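Local structure of HAD hydrolase, family IA, variant 3 (Entamoeba histolytica, 6W04) at residues K144-Y150 / I165-D169; D132-D138 / K152-L157; A182-G186 / M217-I221. The protein probably acts as a magnesium-dependent hydrolase of the haloacid dehalogenase (HAD) superfamily, with a magnesium ion bound in its presumed active site. The contacts are given in a common frame with arbitrary orientation. Numbering follows the deposited sequence.

Contact 1: residues K144-Y150 / I165-D169; sequences KPAPDIY and IVFED. With MG (magnesium ion), chain B; EDO (1,2-ethanediol), chain C.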
loop_
_atom_site.group_PDB
_atom_site.type_symbol
_atom_site.label_atom_id
_atom_site.label_comp_id
_atom_site.label_asym_id
_atom_site.label_seq_id
_atom_site.Cartn_x
_atom_site.Cartn_y
_atom_site.Cartn_z
ATOM N N LYS A 144 1.712 9.825 0.450
ATOM C CA LYS A 144 0.801 9.831 -0.684
ATOM C C LYS A 144 -0.371 10.767 -0.403
ATOM O O LYS A 144 -0.879 10.800 0.721
ATOM C CB LYS A 144 0.279 8.416 -0.951
ATOM C CG LYS A 144 1.363 7.368 -1.069
ATOM C CD LYS A 144 0.744 5.985 -1.002
ATOM C CE LYS A 144 1.800 4.938 -1.106
ATOM N NZ LYS A 144 1.222 3.576 -1.174
ATOM N N PRO A 145 -0.863 11.501 -1.406
ATOM C CA PRO A 145 -0.529 11.426 -2.835
ATOM C C PRO A 145 0.739 12.147 -3.284
ATOM O O PRO A 145 0.957 12.211 -4.493
ATOM C CB PRO A 145 -1.730 12.105 -3.488
ATOM C CG PRO A 145 -2.070 13.178 -2.471
ATOM C CD PRO A 145 -1.905 12.518 -1.145
ATOM N N ALA A 146 1.530 12.722 -2.379
ATOM C CA ALA A 146 2.781 13.327 -2.821
ATOM C C ALA A 146 3.626 12.285 -3.562
ATOM O O ALA A 146 3.528 11.087 -3.275
ATOM C CB ALA A 146 3.577 13.896 -1.642
ATOM N N PRO A 147 4.431 12.713 -4.550
ATOM C CA PRO A 147 5.299 11.764 -5.279
ATOM C C PRO A 147 6.447 11.194 -4.458
ATOM O O PRO A 147 7.076 10.219 -4.904
ATOM C CB PRO A 147 5.852 12.611 -6.437
ATOM C CG PRO A 147 5.770 14.046 -5.940
ATOM C CD PRO A 147 4.493 14.077 -5.123
ATOM N N ASP A 148 6.737 11.762 -3.289
ATOM C CA ASP A 148 8.012 11.517 -2.612
ATOM C C ASP A 148 8.325 10.027 -2.468
ATOM O O ASP A 148 9.442 9.590 -2.760
ATOM C CB ASP A 148 8.001 12.179 -1.238
ATOM C CG ASP A 148 7.675 13.656 -1.300
ATOM O OD1 ASP A 148 7.160 14.115 -2.343
ATOM O OD2 ASP A 148 7.931 14.353 -0.295
ATOM N N ILE A 149 7.353 9.226 -2.016
ATOM C CA ILE A 149 7.668 7.831 -1.695
ATOM C C ILE A 149 8.143 7.058 -2.924
ATOM O O ILE A 149 9.001 6.169 -2.808
ATOM C CB ILE A 149 6.462 7.138 -1.016
ATOM C CG1 ILE A 149 6.905 5.836 -0.351
ATOM C CG2 ILE A 149 5.308 6.835 -2.002
ATOM C CD1 ILE A 149 5.791 5.199 0.468
ATOM N N TYR A 150 7.638 7.381 -4.118
ATOM C CA TYR A 150 8.057 6.596 -5.279
ATOM C C TYR A 150 9.353 7.109 -5.897
ATOM O O TYR A 150 10.135 6.305 -6.421
ATOM C CB TYR A 150 6.925 6.525 -6.325
ATOM C CG TYR A 150 5.856 5.560 -5.857
ATOM C CD1 TYR A 150 6.190 4.242 -5.552
ATOM C CD2 TYR A 150 4.534 5.970 -5.660
ATOM C CE1 TYR A 150 5.247 3.345 -5.090
ATOM C CE2 TYR A 150 3.564 5.067 -5.189
ATOM C CZ TYR A 150 3.935 3.760 -4.891
ATOM O OH TYR A 150 3.008 2.835 -4.428
ATOM N N ILE A 165 7.201 0.686 -13.315
ATOM C CA ILE A 165 5.827 0.287 -13.042
ATOM C C ILE A 165 5.568 0.405 -11.545
ATOM O O ILE A 165 6.407 0.014 -10.724
ATOM C CB ILE A 165 5.570 -1.150 -13.532
ATOM C CG1 ILE A 165 5.640 -1.198 -15.057
ATOM C CG2 ILE A 165 4.231 -1.646 -13.012
ATOM C CD1 ILE A 165 4.477 -0.465 -15.769
ATOM N N VAL A 166 4.406 0.957 -11.188
ATOM C CA VAL A 166 3.911 0.983 -9.823
ATOM C C VAL A 166 2.585 0.236 -9.781
ATOM O O VAL A 166 1.693 0.509 -10.591
ATOM C CB VAL A 166 3.740 2.422 -9.307
ATOM C CG1 VAL A 166 3.023 2.416 -7.944
ATOM C CG2 VAL A 166 5.102 3.103 -9.222
ATOM N N PHE A 167 2.473 -0.725 -8.861
ATOM C CA PHE A 167 1.220 -1.407 -8.549
ATOM C C PHE A 167 0.619 -0.746 -7.313
ATOM O O PHE A 167 1.289 -0.636 -6.285
ATOM C CB PHE A 167 1.444 -2.896 -8.274
ATOM C CG PHE A 167 1.782 -3.710 -9.519
ATOM C CD1 PHE A 167 3.078 -4.133 -9.759
ATOM C CD2 PHE A 167 0.789 -4.078 -10.407
ATOM C CE1 PHE A 167 3.392 -4.911 -10.879
ATOM C CE2 PHE A 167 1.081 -4.837 -11.543
ATOM C CZ PHE A 167 2.389 -5.252 -11.772
ATOM N N GLU A 168 -0.630 -0.307 -7.415
ATOM C CA GLU A 168 -1.239 0.469 -6.343
ATOM C C GLU A 168 -2.722 0.133 -6.288
ATOM O O GLU A 168 -3.302 -0.297 -7.286
ATOM C CB GLU A 168 -1.040 1.973 -6.572
ATOM C CG GLU A 168 0.118 2.561 -5.836
ATOM C CD GLU A 168 -0.195 2.752 -4.364
ATOM O OE1 GLU A 168 -1.309 2.344 -3.922
ATOM O OE2 GLU A 168 0.669 3.320 -3.659
ATOM N N ASP A 169 -3.337 0.345 -5.109
ATOM C CA ASP A 169 -4.742 -0.021 -4.902
ATOM C C ASP A 169 -5.645 1.139 -4.506
ATOM O O ASP A 169 -6.858 0.932 -4.364
ATOM C CB ASP A 169 -4.875 -1.117 -3.832
ATOM C CG ASP A 169 -4.511 -0.629 -2.439
ATOM O OD1 ASP A 169 -5.370 -0.703 -1.528
ATOM O OD2 ASP A 169 -3.355 -0.187 -2.252
HETATM MG MG MG B . -2.215 0.382 -0.596
HETATM C C1 EDO C . -1.887 1.703 2.158
HETATM O O1 EDO C . -1.232 1.099 1.050
HETATM C C2 EDO C . -0.962 2.814 2.519
HETATM O O2 EDO C . -0.443 3.247 1.265
HETATM O O HOH W 1 -1.965 2.326 -1.438
HETATM O O HOH W 2 -4.142 0.570 0.459
#
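A single carboxylate oxygen, OE2 of Glu-168, takes two very short hydrogen bonds: from Lys-144 NZ at 2.6 Å, as part of a salt bridge, and from Tyr-150 OH at 2.5 Å. This is the magnesium site of the HAD fold, where the lysine loop meets the acidic end of strand 164-168. A cis peptide joins Lys-144 to Pro-145, and the extended lysine side chain runs in from this loop to Glu-168 and to a second salt bridge with Asp-7, a metal ligand. Behind the charges, Val-166 CG1 sits over one face of the Tyr-150 ring, 3.9 Å from its centroid, a CH-pi contact that packs the start of helix 148-157 on the strand. Asp-169 binds the magnesium directly through OD2 at 2.1 Å, alongside Asp-7, Asn-9, a 1,2-ethanediol probably left from crystallisation, and two waters. In this model Glu-168 reaches the metal through a water: its OE1 accepts a 2.6 Å hydrogen bond from water 1, which lies 2.1 Å from the magnesium ion.

Contact 2: residues D132-D138 / K152-L157; sequences DKIIFND and KASKKL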
loop_
_atom_site.group_PDB
_atom_site.type_symbol
_atom_site.label_atom_id
_atom_site.label_comp_id
_atom_site.label_asym_id
_atom_site.label_seq_id
_atom_site.Cartn_x
_atom_site.Cartn_y
_atom_site.Cartn_z
ATOM N N ASP A 132 16.874 -3.409 3.220
ATOM C CA ASP A 132 17.316 -2.021 3.302
ATOM C C ASP A 132 16.796 -1.150 2.153
ATOM O O ASP A 132 16.855 0.076 2.261
ATOM C CB ASP A 132 18.849 -1.978 3.357
ATOM C CG ASP A 132 19.407 -0.560 3.412
ATOM O OD1 ASP A 132 18.957 0.245 4.252
ATOM O OD2 ASP A 132 20.320 -0.255 2.611
ATOM N N LYS A 133 16.271 -1.746 1.079
ATOM C CA LYS A 133 15.669 -1.002 -0.031
ATOM C C LYS A 133 14.145 -0.958 0.026
ATOM O O LYS A 133 13.524 -0.428 -0.899
ATOM C CB LYS A 133 16.111 -1.595 -1.377
ATOM C CG LYS A 133 17.642 -1.565 -1.596
ATOM C CD LYS A 133 18.030 -2.129 -2.952
ATOM C CE LYS A 133 19.538 -2.030 -3.169
ATOM N NZ LYS A 133 19.979 -2.701 -4.428
ATOM N N ILE A 134 13.530 -1.520 1.063
ATOM C CA ILE A 134 12.093 -1.360 1.264
ATOM C C ILE A 134 11.846 0.057 1.769
ATOM O O ILE A 134 12.457 0.496 2.750
ATOM C CB ILE A 134 11.553 -2.407 2.250
ATOM C CG1 ILE A 134 11.637 -3.827 1.663
ATOM C CG2 ILE A 134 10.122 -2.068 2.683
ATOM C CD1 ILE A 134 11.270 -4.921 2.642
ATOM N N ILE A 135 10.987 0.799 1.079
ATOM C CA ILE A 135 10.685 2.174 1.458
ATOM C C ILE A 135 9.443 2.157 2.327
ATOM O O ILE A 135 8.403 1.619 1.928
ATOM C CB ILE A 135 10.481 3.082 0.231
ATOM C CG1 ILE A 135 11.689 2.993 -0.715
ATOM C CG2 ILE A 135 10.234 4.533 0.683
ATOM C CD1 ILE A 135 13.024 3.163 -0.025
ATOM N N PHE A 136 9.549 2.748 3.513
ATOM C CA PHE A 136 8.423 2.841 4.427
ATOM C C PHE A 136 8.386 4.238 5.038
ATOM O O PHE A 136 9.313 5.035 4.876
ATOM C CB PHE A 136 8.500 1.763 5.517
ATOM C CG PHE A 136 9.689 1.887 6.404
ATOM C CD1 PHE A 136 9.619 2.616 7.581
ATOM C CD2 PHE A 136 10.895 1.262 6.069
ATOM C CE1 PHE A 136 10.717 2.735 8.412
ATOM C CE2 PHE A 136 12.013 1.374 6.904
ATOM C CZ PHE A 136 11.935 2.110 8.073
ATOM N N ASN A 137 7.307 4.528 5.760
ATOM C CA ASN A 137 7.164 5.827 6.407
ATOM C C ASN A 137 8.111 5.928 7.594
ATOM O O ASN A 137 7.798 5.492 8.706
ATOM C CB ASN A 137 5.729 6.070 6.856
ATOM C CG ASN A 137 5.581 7.398 7.561
ATOM O OD1 ASN A 137 6.433 8.278 7.412
ATOM N ND2 ASN A 137 4.530 7.539 8.366
ATOM N N ASP A 138 9.269 6.535 7.371
ATOM C CA ASP A 138 10.182 6.873 8.451
ATOM C C ASP A 138 10.172 8.359 8.745
ATOM O O ASP A 138 11.139 8.876 9.310
ATOM C CB ASP A 138 11.600 6.416 8.124
ATOM C CG ASP A 138 12.167 7.099 6.886
ATOM O OD1 ASP A 138 11.450 7.914 6.251
ATOM O OD2 ASP A 138 13.345 6.820 6.559
ATOM N N LYS A 152 11.660 8.191 -3.973
ATOM C CA LYS A 152 12.574 7.587 -3.014
ATOM C C LYS A 152 12.884 6.140 -3.390
ATOM O O LYS A 152 14.048 5.712 -3.354
ATOM C CB LYS A 152 11.944 7.681 -1.625
ATOM C CG LYS A 152 12.847 7.467 -0.456
ATOM C CD LYS A 152 12.187 8.028 0.816
ATOM C CE LYS A 152 12.951 7.632 2.100
ATOM N NZ LYS A 152 14.282 8.302 2.216
ATOM N N ALA A 153 11.856 5.382 -3.787
ATOM C CA ALA A 153 12.054 3.988 -4.174
ATOM C C ALA A 153 12.866 3.869 -5.460
ATOM O O ALA A 153 13.749 3.003 -5.570
ATOM C CB ALA A 153 10.700 3.297 -4.333
ATOM N N SER A 154 12.581 4.711 -6.454
ATOM C CA SER A 154 13.336 4.602 -7.698
ATOM C C SER A 154 14.796 4.978 -7.485
ATOM O O SER A 154 15.697 4.329 -8.033
ATOM C CB SER A 154 12.695 5.465 -8.790
ATOM O OG SER A 154 12.600 6.810 -8.385
ATOM N N LYS A 155 15.050 6.011 -6.678
ATOM C CA LYS A 155 16.427 6.397 -6.388
ATOM C C LYS A 155 17.155 5.301 -5.618
ATOM O O LYS A 155 18.352 5.077 -5.832
ATOM C CB LYS A 155 16.452 7.714 -5.609
ATOM C CG LYS A 155 17.841 8.153 -5.152
ATOM C CD LYS A 155 17.784 9.536 -4.515
ATOM C CE LYS A 155 19.014 9.842 -3.681
ATOM N NZ LYS A 155 18.869 11.158 -2.994
ATOM N N LYS A 156 16.448 4.601 -4.727
ATOM C CA LYS A 156 17.060 3.494 -3.995
ATOM C C LYS A 156 17.477 2.372 -4.941
ATOM O O LYS A 156 18.521 1.745 -4.750
ATOM C CB LYS A 156 16.095 2.969 -2.929
ATOM C CG LYS A 156 16.751 2.205 -1.798
ATOM C CD LYS A 156 17.577 3.113 -0.907
ATOM C CE LYS A 156 18.095 2.380 0.310
ATOM N NZ LYS A 156 18.889 3.277 1.177
ATOM N N LEU A 157 16.681 2.111 -5.977
ATOM C CA LEU A 157 17.044 1.079 -6.939
ATOM C C LEU A 157 17.980 1.593 -8.026
ATOM O O LEU A 157 18.446 0.795 -8.847
ATOM C CB LEU A 157 15.786 0.483 -7.570
ATOM C CG LEU A 157 14.872 -0.284 -6.612
ATOM C CD1 LEU A 157 13.702 -0.902 -7.374
ATOM C CD2 LEU A 157 15.669 -1.350 -5.875
HETATM O O HOH W 3 14.943 7.573 4.855
#
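Apolar packing makes the middle of this contact. Ile-135, buried on the short strand 135-137, points at helix 148-157. Its CG1 lies 3.6 Å from CA of Ala-153 and 3.8 Å from the CB of that alanine, while its CG2 comes within 4.0 Å of Lys-152 CD. The backbones come close here, the CA atoms of Ile-135 and Ala-153 lying 6.1 Å apart, as suits a small side chain such as alanine. Lysine side chains extend the apolar surface with their methylenes, Lys-133 CD lying 3.8 Å from Leu-157 CD2 and Lys-133 CB 3.9 Å from Lys-156 CG.

Polar contacts lie toward the ends, one through a water and one long. Water 3 bridges the two segments, donating to Asp-138 OD2 at 2.5 Å and accepting from Lys-152 NZ at 2.8 Å; the other oxygen of Asp-138, OD1, is hydrogen-bonded to Thr-140. At the opposite end Asp-132 OD2 and Lys-156 NZ stand 4.1 Å apart, opposite charges too distant for a salt bridge.

Strand and helix run roughly antiparallel, at 145°, with their axes 9.7 Å apart at closest. Strand 135-137 borders the parallel sheet beside strand 105-112, and helix 148-157 also packs on Thr-106 and Leu-5 as the chain travels back to strand 164-168: a beta-alpha-beta crossover of the Rossmann-like HAD core.

Contact 3: residues A182-G186 / M217-I221; sequences ATPIG and MVDLI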
loop_
_atom_site.group_PDB
_atom_site.type_symbol
_atom_site.label_atom_id
_atom_site.label_comp_id
_atom_site.label_asym_id
_atom_site.label_seq_id
_atom_site.Cartn_x
_atom_site.Cartn_y
_atom_site.Cartn_z
ATOM N N ALA A 182 5.936 7.746 -12.795
ATOM C CA ALA A 182 5.873 6.312 -13.049
ATOM C C ALA A 182 4.547 5.934 -13.724
ATOM O O ALA A 182 3.619 6.742 -13.844
ATOM C CB ALA A 182 6.057 5.532 -11.745
ATOM N N THR A 183 4.466 4.685 -14.181
ATOM C CA THR A 183 3.273 4.188 -14.867
ATOM C C THR A 183 2.511 3.243 -13.949
ATOM O O THR A 183 3.032 2.168 -13.602
ATOM C CB THR A 183 3.651 3.481 -16.166
ATOM O OG1 THR A 183 4.233 4.434 -17.071
ATOM C CG2 THR A 183 2.417 2.856 -16.819
ATOM N N PRO A 184 1.296 3.591 -13.517
ATOM C CA PRO A 184 0.606 2.774 -12.513
ATOM C C PRO A 184 -0.274 1.702 -13.132
ATOM O O PRO A 184 -0.895 1.883 -14.184
ATOM C CB PRO A 184 -0.257 3.808 -11.768
ATOM C CG PRO A 184 -0.660 4.784 -12.877
ATOM C CD PRO A 184 0.500 4.779 -13.898
ATOM N N ILE A 185 -0.322 0.565 -12.449
ATOM C CA ILE A 185 -1.256 -0.518 -12.750
ATOM C C ILE A 185 -2.076 -0.746 -11.485
ATOM O O ILE A 185 -1.513 -0.989 -10.411
ATOM C CB ILE A 185 -0.534 -1.804 -13.188
ATOM C CG1 ILE A 185 0.276 -1.553 -14.472
ATOM C CG2 ILE A 185 -1.540 -2.950 -13.352
ATOM C CD1 ILE A 185 1.069 -2.775 -15.000
ATOM N N GLY A 186 -3.398 -0.626 -11.601
ATOM C CA GLY A 186 -4.243 -0.726 -10.422
ATOM C C GLY A 186 -4.431 -2.176 -10.008
ATOM O O GLY A 186 -4.454 -3.085 -10.841
ATOM N N MET A 217 3.819 -5.424 -19.042
ATOM C CA MET A 217 4.330 -4.287 -18.281
ATOM C C MET A 217 5.340 -3.485 -19.091
ATOM O O MET A 217 5.329 -2.247 -19.061
ATOM C CB MET A 217 4.954 -4.775 -16.971
ATOM C CG MET A 217 3.950 -5.440 -16.039
ATOM S SD MET A 217 4.659 -6.367 -14.648
ATOM C CE MET A 217 5.591 -5.054 -13.915
ATOM N N VAL A 218 6.225 -4.172 -19.817
ATOM C CA VAL A 218 7.196 -3.476 -20.655
ATOM C C VAL A 218 6.476 -2.654 -21.712
ATOM O O VAL A 218 6.809 -1.486 -21.950
ATOM C CB VAL A 218 8.179 -4.479 -21.286
ATOM C CG1 VAL A 218 8.737 -3.935 -22.585
ATOM C CG2 VAL A 218 9.309 -4.801 -20.304
ATOM N N ASP A 219 5.455 -3.245 -22.338
ATOM C CA ASP A 219 4.746 -2.558 -23.413
ATOM C C ASP A 219 3.997 -1.343 -22.886
ATOM O O ASP A 219 3.967 -0.294 -23.537
ATOM C CB ASP A 219 3.786 -3.518 -24.118
ATOM C CG ASP A 219 4.495 -4.459 -25.080
ATOM O OD1 ASP A 219 4.330 -5.693 -24.956
ATOM O OD2 ASP A 219 5.228 -3.963 -25.960
ATOM N N LEU A 220 3.390 -1.464 -21.704
ATOM C CA LEU A 220 2.669 -0.335 -21.130
ATOM C C LEU A 220 3.577 0.883 -20.980
ATOM O O LEU A 220 3.158 2.015 -21.252
ATOM C CB LEU A 220 2.064 -0.737 -19.784
ATOM C CG LEU A 220 1.005 0.200 -19.208
ATOM C CD1 LEU A 220 -0.209 0.269 -20.119
ATOM C CD2 LEU A 220 0.609 -0.250 -17.803
ATOM N N ILE A 221 4.834 0.671 -20.578
ATOM C CA ILE A 221 5.775 1.783 -20.451
ATOM C C ILE A 221 6.135 2.346 -21.824
ATOM O O ILE A 221 6.095 3.562 -22.042
ATOM C CB ILE A 221 7.034 1.337 -19.687
ATOM C CG1 ILE A 221 6.670 0.873 -18.270
ATOM C CG2 ILE A 221 8.080 2.457 -19.679
ATOM C CD1 ILE A 221 6.688 1.964 -17.224
#
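Leu-220 pushes its CD2 methyl against two side chains of strand 183-187 at once, 3.7 Å from Thr-183 CG2 and 3.6 Å from Ile-185 CG1. Those two residues are two apart along the strand, so both turn their CB toward helix 214-222, whereas Pro-184 between them points away. A turn of helix supplies the other partners. Met-217 lies alongside, its CG 4.1 Å from Ile-185 CD1, and Ile-221 brings its CD1 to 3.5 Å from Thr-183 OG1. That last approach sets a hydroxyl beside a methyl; the whole contact is held by van der Waals packing.

The axes pass 9.6 Å apart at closest, with 133° between their directions, so the helix runs obliquely back across the strand. The separation is uneven: Thr-183 and Ile-221 have CA atoms 6.6 Å apart, while those of Ile-185 and Met-217 are 8.7 Å apart, a wider gap bridged by longer side chains.

This is sheet-helix packing in the Rossmann-like HAD core, distant from the magnesium, using a helix at the C-terminal end of the chain. Met-217 and Ile-221 also touch Ile-165 of the neighbouring strand 164-168, so helix 214-222 rests on two adjacent strands, while on the other face of the sheet Pro-184 packs against helix 171-180.

How the contacts relate
All three contacts involve one parallel sheet, but they differ in depth and chemistry. Contact 1 lies nearest the centre of the chain and is almost wholly buried, yet a salt bridge lies at its heart, in keeping with its place beside the metal. Contact 2 uses the same helix, 148-157, at the sheet edge, where apolar packing grades into solvated lysines and aspartates; Ile-149 CG1 meets Ile-135 CG2 at 3.7 Å to join the two. Contact 3, farthest out and essentially apolar, packs a different helix, 214-222, on the sheet. It meets contact 1 through neighbouring strands, Val-166 O lying 2.7 Å from Ile-185 N, but does not touch contact 2.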